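Local coordinates for four helix bundle protein (Bacteroides thetaiotaomicron VPI-5482, PDB 2RLD) that is of unknown function but binds calcium and belongs to the four-helix-bundle family of 23S rRNA-intervening sequence proteins, at residues Lys12-Glu17 against Ser104-Lys109; Ser39-Arg44 against Glu80-Leu85. All blocks are in the same frame, centred on the assembly; numbering follows the deposited sequence.

Interaction 1. Residues Lys12-Glu17 against Ser104-Lys109; sequences KDKSLE and STEINK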
ATOM      1  N   LYS C  12     -25.500  -2.959  10.300  1.00 20.58           N
ATOM      2  CA  LYS C  12     -24.437  -3.904  10.627  1.00 20.56           C
ATOM      3  C   LYS C  12     -24.649  -5.209   9.881  1.00 19.63           C
ATOM      4  O   LYS C  12     -23.751  -5.674   9.177  1.00 20.22           O
ATOM      5  CB  LYS C  12     -24.389  -4.182  12.134  1.00 21.63           C
ATOM      6  CG  LYS C  12     -23.387  -5.254  12.524  1.00 26.24           C
ATOM      7  N   ASP C  13     -25.818  -5.828  10.046  1.00 17.69           N
ATOM      8  CA  ASP C  13     -26.085  -7.084   9.341  1.00 19.88           C
ATOM      9  C   ASP C  13     -25.969  -6.923   7.809  1.00 16.92           C
ATOM     10  O   ASP C  13     -25.383  -7.764   7.124  1.00 17.57           O
ATOM     11  CB  ASP C  13     -27.461  -7.644   9.687  1.00 20.40           C
ATOM     12  CG  ASP C  13     -27.752  -8.947   8.948  1.00 28.22           C
ATOM     13  OD1 ASP C  13     -27.052  -9.936   9.213  1.00 31.19           O
ATOM     14  OD2 ASP C  13     -28.648  -8.976   8.073  1.00 41.12           O
ATOM     15  N   LYS C  14     -26.509  -5.834   7.275  1.00 18.48           N
ATOM     16  CA  LYS C  14     -26.419  -5.613   5.825  1.00 18.59           C
ATOM     17  C   LYS C  14     -24.976  -5.490   5.372  1.00 16.74           C
ATOM     18  O   LYS C  14     -24.633  -5.940   4.288  1.00 17.28           O
ATOM     19  CB  LYS C  14     -27.175  -4.353   5.415  1.00 20.73           C
ATOM     20  CG  LYS C  14     -28.653  -4.416   5.697  1.00 24.19           C
ATOM     21  CD  LYS C  14     -29.381  -5.395   4.828  1.00 34.36           C
ATOM     22  CE  LYS C  14     -30.880  -5.061   4.798  1.00 37.47           C
ATOM     23  NZ  LYS C  14     -31.663  -6.138   4.148  1.00 39.10           N
ATOM     24  N   SER C  15     -24.139  -4.845   6.189  1.00 16.51           N
ATOM     25  CA  SER C  15     -22.734  -4.653   5.837  1.00 17.31           C
ATOM     26  C   SER C  15     -21.956  -5.969   5.819  1.00 17.51           C
ATOM     27  O   SER C  15     -21.047  -6.155   4.989  1.00 16.84           O
ATOM     28  CB  SER C  15     -22.095  -3.603   6.762  1.00 19.10           C
ATOM     29  OG  SER C  15     -21.873  -4.091   8.087  1.00 18.07           O
ATOM     30  N   LEU C  16     -22.305  -6.891   6.717  1.00 15.95           N
ATOM     31  CA  LEU C  16     -21.649  -8.204   6.753  1.00 17.85           C
ATOM     32  C   LEU C  16     -22.056  -9.048   5.543  1.00 17.24           C
ATOM     33  O   LEU C  16     -21.213  -9.675   4.870  1.00 17.34           O
ATOM     34  CB  LEU C  16     -21.965  -8.899   8.067  1.00 16.45           C
ATOM     35  CG  LEU C  16     -21.228  -8.365   9.287  1.00 19.48           C
ATOM     36  CD1 LEU C  16     -21.924  -8.783  10.606  1.00 22.04           C
ATOM     37  CD2 LEU C  16     -19.774  -8.862   9.277  1.00 23.28           C
ATOM     38  N   GLU C  17     -23.352  -9.046   5.234  1.00 16.67           N
ATOM     39  CA  GLU C  17     -23.829  -9.709   4.032  1.00 17.25           C
ATOM     40  C   GLU C  17     -23.145  -9.119   2.798  1.00 16.52           C
ATOM     41  O   GLU C  17     -22.734  -9.840   1.882  1.00 15.58           O
ATOM     42  CB  GLU C  17     -25.350  -9.610   3.917  1.00 17.06           C
ATOM     43  CG  GLU C  17     -26.113 -10.406   4.990  1.00 21.10           C
ATOM     44  CD  GLU C  17     -25.755 -11.886   5.048  1.00 31.39           C
ATOM     45  OE1 GLU C  17     -25.600 -12.545   3.994  1.00 34.50           O
ATOM     46  OE2 GLU C  17     -25.622 -12.395   6.170  1.00 36.92           O
ATOM     47  N   SER C 104     -25.296  -1.843  -2.014  1.00 17.93           N
ATOM     48  CA  SER C 104     -24.377  -0.784  -1.565  1.00 17.89           C
ATOM     49  C   SER C 104     -25.140   0.470  -1.208  1.00 20.50           C
ATOM     50  O   SER C 104     -24.965   1.050  -0.129  1.00 22.50           O
ATOM     51  CB  SER C 104     -23.313  -0.488  -2.626  1.00 22.08           C
ATOM     52  OG  SER C 104     -22.124   0.016  -2.018  1.00 24.98           O
ATOM     53  N   THR C 105     -26.044   0.870  -2.092  1.00 20.96           N
ATOM     54  CA  THR C 105     -26.712   2.143  -1.918  1.00 20.74           C
ATOM     55  C   THR C 105     -27.745   2.070  -0.779  1.00 20.21           C
ATOM     56  O   THR C 105     -28.027   3.074  -0.103  1.00 19.55           O
ATOM     57  CB  THR C 105     -27.312   2.638  -3.251  1.00 22.25           C
ATOM     58  OG1 THR C 105     -28.181   1.645  -3.781  1.00 26.42           O
ATOM     59  CG2 THR C 105     -26.206   2.897  -4.267  1.00 22.12           C
ATOM     60  N   GLU C 106     -28.290   0.878  -0.540  1.00 21.52           N
ATOM     61  CA  GLU C 106     -29.125   0.650   0.645  1.00 21.74           C
ATOM     62  C   GLU C 106     -28.340   0.966   1.914  1.00 19.79           C
ATOM     63  O   GLU C 106     -28.882   1.528   2.847  1.00 22.00           O
ATOM     64  CB  GLU C 106     -29.631  -0.796   0.673  1.00 22.07           C
ATOM     65  CG  GLU C 106     -30.417  -1.175   1.907  1.00 25.32           C
ATOM     66  CD  GLU C 106     -30.893  -2.629   1.883  1.00 28.43           C
ATOM     67  OE1 GLU C 106     -30.192  -3.497   1.299  1.00 26.80           O
ATOM     68  OE2 GLU C 106     -31.979  -2.901   2.442  1.00 34.02           O
ATOM     69  N   ILE C 107     -27.061   0.574   1.957  1.00 19.89           N
ATOM     70  CA  ILE C 107     -26.205   0.854   3.109  1.00 19.64           C
ATOM     71  C   ILE C 107     -25.922   2.352   3.242  1.00 19.76           C
ATOM     72  O   ILE C 107     -25.957   2.895   4.360  1.00 17.44           O
ATOM     73  CB  ILE C 107     -24.885   0.002   3.062  1.00 18.63           C
ATOM     74  CG1 ILE C 107     -25.209  -1.473   3.312  1.00 20.64           C
ATOM     75  CG2 ILE C 107     -23.822   0.520   4.041  1.00 20.84           C
ATOM     76  CD1 ILE C 107     -24.068  -2.406   2.997  1.00 19.98           C
ATOM     77  N   ASN C 108     -25.664   3.023   2.117  1.00 19.60           N
ATOM     78  CA  ASN C 108     -25.532   4.484   2.117  1.00 20.10           C
ATOM     79  C   ASN C 108     -26.692   5.167   2.846  1.00 20.43           C
ATOM     80  O   ASN C 108     -26.504   6.045   3.691  1.00 20.34           O
ATOM     81  CB  ASN C 108     -25.526   5.030   0.696  1.00 19.61           C
ATOM     82  CG  ASN C 108     -24.216   4.831  -0.011  1.00 22.88           C
ATOM     83  OD1 ASN C 108     -23.557   3.820   0.160  1.00 26.97           O
ATOM     84  ND2 ASN C 108     -23.834   5.813  -0.833  1.00 29.35           N
ATOM     85  N   LYS C 109     -27.897   4.747   2.485  1.00 20.40           N
ATOM     86  CA  LYS C 109     -29.128   5.386   2.941  1.00 21.97           C
ATOM     87  C   LYS C 109     -29.259   5.248   4.463  1.00 21.95           C
ATOM     88  O   LYS C 109     -29.567   6.215   5.170  1.00 21.97           O
ATOM     89  CB  LYS C 109     -30.292   4.709   2.233  1.00 23.26           C
ATOM     90  CG  LYS C 109     -31.662   5.254   2.551  1.00 24.31           C
ATOM     91  CD  LYS C 109     -32.740   4.438   1.847  1.00 28.75           C
ATOM     92  CE  LYS C 109     -32.652   2.961   2.198  1.00 30.41           C
ATOM     93  NZ  LYS C 109     -33.983   2.327   2.348  1.00 30.01           N
TER

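Interaction 2. Residues Ser39-Arg44 against Glu80-Leu85; sequences SKQILR and EYWLEL. With EDO (1,2-ethanediol), chain L.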
ATOM      1  N   SER C  39     -10.117  -5.089  -8.696  1.00 17.52           N
ATOM      2  CA  SER C  39     -10.620  -6.104  -7.785  1.00 16.83           C
ATOM      3  C   SER C  39     -10.036  -5.934  -6.385  1.00 17.01           C
ATOM      4  O   SER C  39     -10.773  -6.015  -5.376  1.00 17.43           O
ATOM      5  CB  SER C  39     -10.318  -7.488  -8.350  1.00 18.22           C
ATOM      6  OG  SER C  39      -8.933  -7.714  -8.504  1.00 16.94           O
ATOM      7  N   LYS C  40      -8.737  -5.681  -6.293  1.00 16.68           N
ATOM      8  CA  LYS C  40      -8.132  -5.517  -4.965  1.00 18.99           C
ATOM      9  C   LYS C  40      -8.636  -4.263  -4.274  1.00 18.09           C
ATOM     10  O   LYS C  40      -8.908  -4.271  -3.060  1.00 19.21           O
ATOM     11  CB  LYS C  40      -6.615  -5.483  -5.060  1.00 20.07           C
ATOM     12  CG  LYS C  40      -6.022  -6.639  -5.751  1.00 29.21           C
ATOM     13  N   GLN C  41      -8.836  -3.206  -5.046  1.00 16.83           N
ATOM     14  CA  GLN C  41      -9.323  -1.941  -4.499  1.00 16.00           C
ATOM     15  C   GLN C  41     -10.716  -2.123  -3.919  1.00 15.84           C
ATOM     16  O   GLN C  41     -10.992  -1.710  -2.796  1.00 16.41           O
ATOM     17  CB  GLN C  41      -9.350  -0.851  -5.540  1.00 16.79           C
ATOM     18  CG  GLN C  41      -8.000  -0.451  -6.076  1.00 17.32           C
ATOM     19  CD  GLN C  41      -7.336   0.597  -5.255  1.00 26.39           C
ATOM     20  OE1 GLN C  41      -7.437   0.587  -4.026  1.00 28.98           O
ATOM     21  NE2 GLN C  41      -6.641   1.521  -5.919  1.00 29.76           N
ATOM     22  N   ILE C  42     -11.593  -2.805  -4.654  1.00 16.05           N
ATOM     23  CA  ILE C  42     -12.978  -2.941  -4.213  1.00 16.07           C
ATOM     24  C   ILE C  42     -13.140  -3.996  -3.131  1.00 17.08           C
ATOM     25  O   ILE C  42     -14.055  -3.895  -2.303  1.00 17.59           O
ATOM     26  CB  ILE C  42     -13.946  -3.198  -5.412  1.00 16.90           C
ATOM     27  CG1 ILE C  42     -15.375  -2.836  -5.000  1.00 16.91           C
ATOM     28  CG2 ILE C  42     -13.835  -4.618  -5.952  1.00 17.58           C
ATOM     29  CD1 ILE C  42     -16.424  -3.066  -6.076  1.00 15.47           C
ATOM     30  N   LEU C  43     -12.267  -5.002  -3.105  1.00 16.55           N
ATOM     31  CA  LEU C  43     -12.248  -5.925  -1.976  1.00 15.29           C
ATOM     32  C   LEU C  43     -12.019  -5.162  -0.684  1.00 15.88           C
ATOM     33  O   LEU C  43     -12.718  -5.359   0.309  1.00 16.29           O
ATOM     34  CB  LEU C  43     -11.143  -6.960  -2.157  1.00 14.80           C
ATOM     35  CG  LEU C  43     -10.969  -7.925  -0.983  1.00 17.36           C
ATOM     36  CD1 LEU C  43     -12.222  -8.768  -0.732  1.00 13.94           C
ATOM     37  CD2 LEU C  43      -9.733  -8.797  -1.263  1.00 13.58           C
ATOM     38  N   ARG C  44     -11.058  -4.247  -0.718  1.00 16.80           N
ATOM     39  CA  ARG C  44     -10.742  -3.435   0.448  0.50 17.14           C
ATOM     40  C   ARG C  44     -11.879  -2.483   0.834  1.00 17.98           C
ATOM     41  O   ARG C  44     -12.330  -2.469   1.994  1.00 17.96           O
ATOM     42  CB  ARG C  44      -9.453  -2.645   0.220  0.50 16.60           C
ATOM     43  CG  ARG C  44      -9.006  -1.823   1.434  0.50 17.05           C
ATOM     44  N   GLU C  80     -18.888   2.131  -4.596  1.00 15.86           N
ATOM     45  CA  GLU C  80     -19.812   2.514  -5.688  1.00 13.46           C
ATOM     46  C   GLU C  80     -19.045   3.041  -6.908  1.00 15.41           C
ATOM     47  O   GLU C  80     -19.409   2.776  -8.046  1.00 16.06           O
ATOM     48  CB  GLU C  80     -20.867   3.478  -5.131  1.00 17.76           C
ATOM     49  CG  GLU C  80     -21.874   2.681  -4.262  1.00 20.85           C
ATOM     50  CD  GLU C  80     -22.393   3.401  -3.028  1.00 26.56           C
ATOM     51  OE1 GLU C  80     -22.248   4.640  -2.942  1.00 22.78           O
ATOM     52  OE2 GLU C  80     -22.934   2.701  -2.133  1.00 25.68           O
ATOM     53  N   TYR C  81     -17.968   3.769  -6.658  1.00 14.82           N
ATOM     54  CA  TYR C  81     -17.073   4.221  -7.728  1.00 15.66           C
ATOM     55  C   TYR C  81     -16.505   3.023  -8.464  1.00 15.10           C
ATOM     56  O   TYR C  81     -16.579   2.938  -9.695  1.00 14.79           O
ATOM     57  CB  TYR C  81     -15.922   5.056  -7.135  1.00 15.97           C
ATOM     58  CG  TYR C  81     -14.775   5.366  -8.116  1.00 14.36           C
ATOM     59  CD1 TYR C  81     -14.864   6.391  -9.034  1.00 18.52           C
ATOM     60  CD2 TYR C  81     -13.612   4.627  -8.077  1.00 19.01           C
ATOM     61  CE1 TYR C  81     -13.801   6.663  -9.920  1.00 16.12           C
ATOM     62  CE2 TYR C  81     -12.552   4.864  -8.964  1.00 16.79           C
ATOM     63  CZ  TYR C  81     -12.662   5.875  -9.885  1.00 16.85           C
ATOM     64  OH  TYR C  81     -11.586   6.127 -10.712  1.00 18.02           O
ATOM     65  N   TRP C  82     -15.937   2.082  -7.715  1.00 14.50           N
ATOM     66  CA  TRP C  82     -15.324   0.909  -8.374  1.00 14.09           C
ATOM     67  C   TRP C  82     -16.381   0.105  -9.132  1.00 16.04           C
ATOM     68  O   TRP C  82     -16.121  -0.351 -10.251  1.00 13.85           O
ATOM     69  CB  TRP C  82     -14.541   0.004  -7.386  1.00 15.74           C
ATOM     70  CG  TRP C  82     -13.319   0.683  -6.819  1.00 14.48           C
ATOM     71  CD1 TRP C  82     -13.113   1.084  -5.517  1.00 16.14           C
ATOM     72  CD2 TRP C  82     -12.157   1.079  -7.551  1.00 13.54           C
ATOM     73  NE1 TRP C  82     -11.874   1.698  -5.410  1.00 17.17           N
ATOM     74  CE2 TRP C  82     -11.281   1.719  -6.642  1.00 14.66           C
ATOM     75  CE3 TRP C  82     -11.775   0.962  -8.903  1.00 14.49           C
ATOM     76  CZ2 TRP C  82     -10.054   2.230  -7.033  1.00 17.62           C
ATOM     77  CZ3 TRP C  82     -10.540   1.443  -9.278  1.00 17.65           C
ATOM     78  CH2 TRP C  82      -9.697   2.086  -8.345  1.00 15.58           C
ATOM     79  N   LEU C  83     -17.585  -0.014  -8.573  1.00 14.90           N
ATOM     80  CA  LEU C  83     -18.636  -0.764  -9.273  1.00 14.34           C
ATOM     81  C   LEU C  83     -18.985  -0.088 -10.604  1.00 15.55           C
ATOM     82  O   LEU C  83     -19.209  -0.731 -11.631  1.00 15.99           O
ATOM     83  CB  LEU C  83     -19.874  -0.880  -8.398  1.00 17.41           C
ATOM     84  CG  LEU C  83     -19.774  -1.842  -7.215  1.00 18.15           C
ATOM     85  CD1 LEU C  83     -21.001  -1.693  -6.304  1.00 19.84           C
ATOM     86  CD2 LEU C  83     -19.586  -3.328  -7.681  1.00 18.72           C
ATOM     87  N   GLU C  84     -19.077   1.226 -10.583  1.00 14.45           N
ATOM     88  CA  GLU C  84     -19.413   1.971 -11.785  1.00 16.41           C
ATOM     89  C   GLU C  84     -18.336   1.786 -12.852  1.00 15.02           C
ATOM     90  O   GLU C  84     -18.614   1.582 -14.048  1.00 14.33           O
ATOM     91  CB  GLU C  84     -19.544   3.453 -11.441  1.00 16.73           C
ATOM     92  CG  GLU C  84     -20.124   4.271 -12.594  1.00 24.64           C
ATOM     93  CD  GLU C  84     -20.376   5.742 -12.240  1.00 28.59           C
ATOM     94  OE1 GLU C  84     -20.333   6.108 -11.039  1.00 31.02           O
ATOM     95  OE2 GLU C  84     -20.638   6.518 -13.183  1.00 33.10           O
ATOM     96  N   LEU C  85     -17.084   1.884 -12.422  1.00 15.55           N
ATOM     97  CA  LEU C  85     -15.961   1.621 -13.333  1.00 14.43           C
ATOM     98  C   LEU C  85     -16.004   0.209 -13.928  1.00 14.65           C
ATOM     99  O   LEU C  85     -15.803   0.027 -15.134  1.00 16.42           O
ATOM    100  CB  LEU C  85     -14.634   1.869 -12.606  1.00 15.47           C
ATOM    101  CG  LEU C  85     -13.372   1.902 -13.446  1.00 18.20           C
ATOM    102  CD1 LEU C  85     -13.505   2.736 -14.715  1.00 17.66           C
ATOM    103  CD2 LEU C  85     -12.221   2.380 -12.551  1.00 17.42           C
TER
HETATM  104  C1  EDO L 127      -7.776   3.850  -3.695  1.00 39.22           C
HETATM  105  O1  EDO L 127      -6.571   4.356  -4.260  1.00 49.87           O
HETATM  106  C2  EDO L 127      -8.571   5.023  -3.156  1.00 36.38           C
HETATM  107  O2  EDO L 127      -8.433   5.094  -1.741  1.00 42.06           O

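Interaction 1. Residues Lys12-Glu17 against Ser104-Lys109
In the antiparallel pairing of the first and last helices of the four-helix bundle, Lys14 and Ser15 meet Glu106 and Ile107. The short segments 12-17 and 104-109 run 155° apart in direction, with their axes 10.1 Å apart at closest approach. That spacing agrees with a modest interface of 176 Å², made of a charged pair at the margin and an apolar contact further in. At the margin the two long side chains meet at about a right angle. A bend at the second torsion of Lys14 (chi2 -69°) brings its outer methylenes against the end of the extended Glu106. The closest atoms are not the charges themselves, since Lys14 CE lies 3.4 Å from Glu106 OE2, while Lys14 NZ stands 3.7 Å from the same oxygen, a long salt bridge. Further in, Ile107 reaches across with its CD1 methyl, which stops 3.8 Å from Lys14 O and 3.9 Å from Ser15 CA. Ile107 CG1 also touches the root of the lysine, 4.1 Å from Lys14 CB. An alanine in place of Lys14 lacks the amine and the methylenes beside Glu106, and would probably leave that carboxylate without this cationic mate. The hydroxyl of Ser15 turns back to its own helix, where Ser15 OG donates to Lys12 O at 2.7 Å; that carbonyl also accepts from Leu16 N. Ile107 continues inward to Val11 and Phe18 of helix 7-32 and to Ile49 of helix 38-57, while Leu16 packs on Leu85 of the second subunit.

Interaction 2. Residues Ser39-Arg44 against Glu80-Leu85
Gln41 lies over one face of the Trp82 indole, a CH-pi contact in which Gln41 CB stands 3.8 Å from the centroid of the five-membered ring and 28° off its normal. Gln41 CB sits nearly straight above Trp82 CE2, at 3.4 Å, and so away from the ring centre. Bending at chi2 carries the rest of the glutamine along the six-membered ring, with Gln41 CG 3.5 Å from Trp82 CZ2 and the amide plane turned 30° from the indole. The opposite face is covered by Tyr81 CD2 from the preceding position on the same helix, which sandwiches the indole between two side chains.

Apolar packing follows on the inner side. Ile42 runs alongside the base of the tryptophan, pointing the other way, with Ile42 CG1 3.8 Å from Trp82 CB. Because CG1 is anti to the backbone N, the isoleucine extends across to Leu83, where Ile42 CD1 meets Leu83 CD2 at 3.6 Å. These contacts join helices 38-57 and 62-88 of the four-helix bundle, an antiparallel pair: the two short segments run 147° apart in direction, and their axes approach to 9.6 Å.

The polar groups look elsewhere. Trp82 NE1 donates to Glu78 OE2, one turn earlier on its own helix, and Gln41 NE2 makes a weak hydrogen bond of 3.3 Å to O1 of a 1,2-ethanediol, probably from the crystallisation liquor. That diol also bonds to Ser48 of the third subunit, from which Ala51 packs on Trp82.

Overall arrangement
Interactions 1 and 2 have centres about 16 Å apart and together use all four helices of one bundle. Interaction 1 joins helices 7-32 and 94-116, the two ends of the chain order, and interaction 2 joins helices 38-57 and 62-88, so along the sequence the second contact is nested inside the loop closed by the first. Glu80 links them directly: its OE2 lies 2.8 Å from Ser104 OG, a probable hydrogen bond between segments 80-85 and 104-109. Segment 12-17 also touches the second subunit and segment 80-85 the third, while Leu43 of segment 39-44 packs on the second. Helices 7-32, 38-57 and 62-88 thus serve both the bundle and contacts with other subunits.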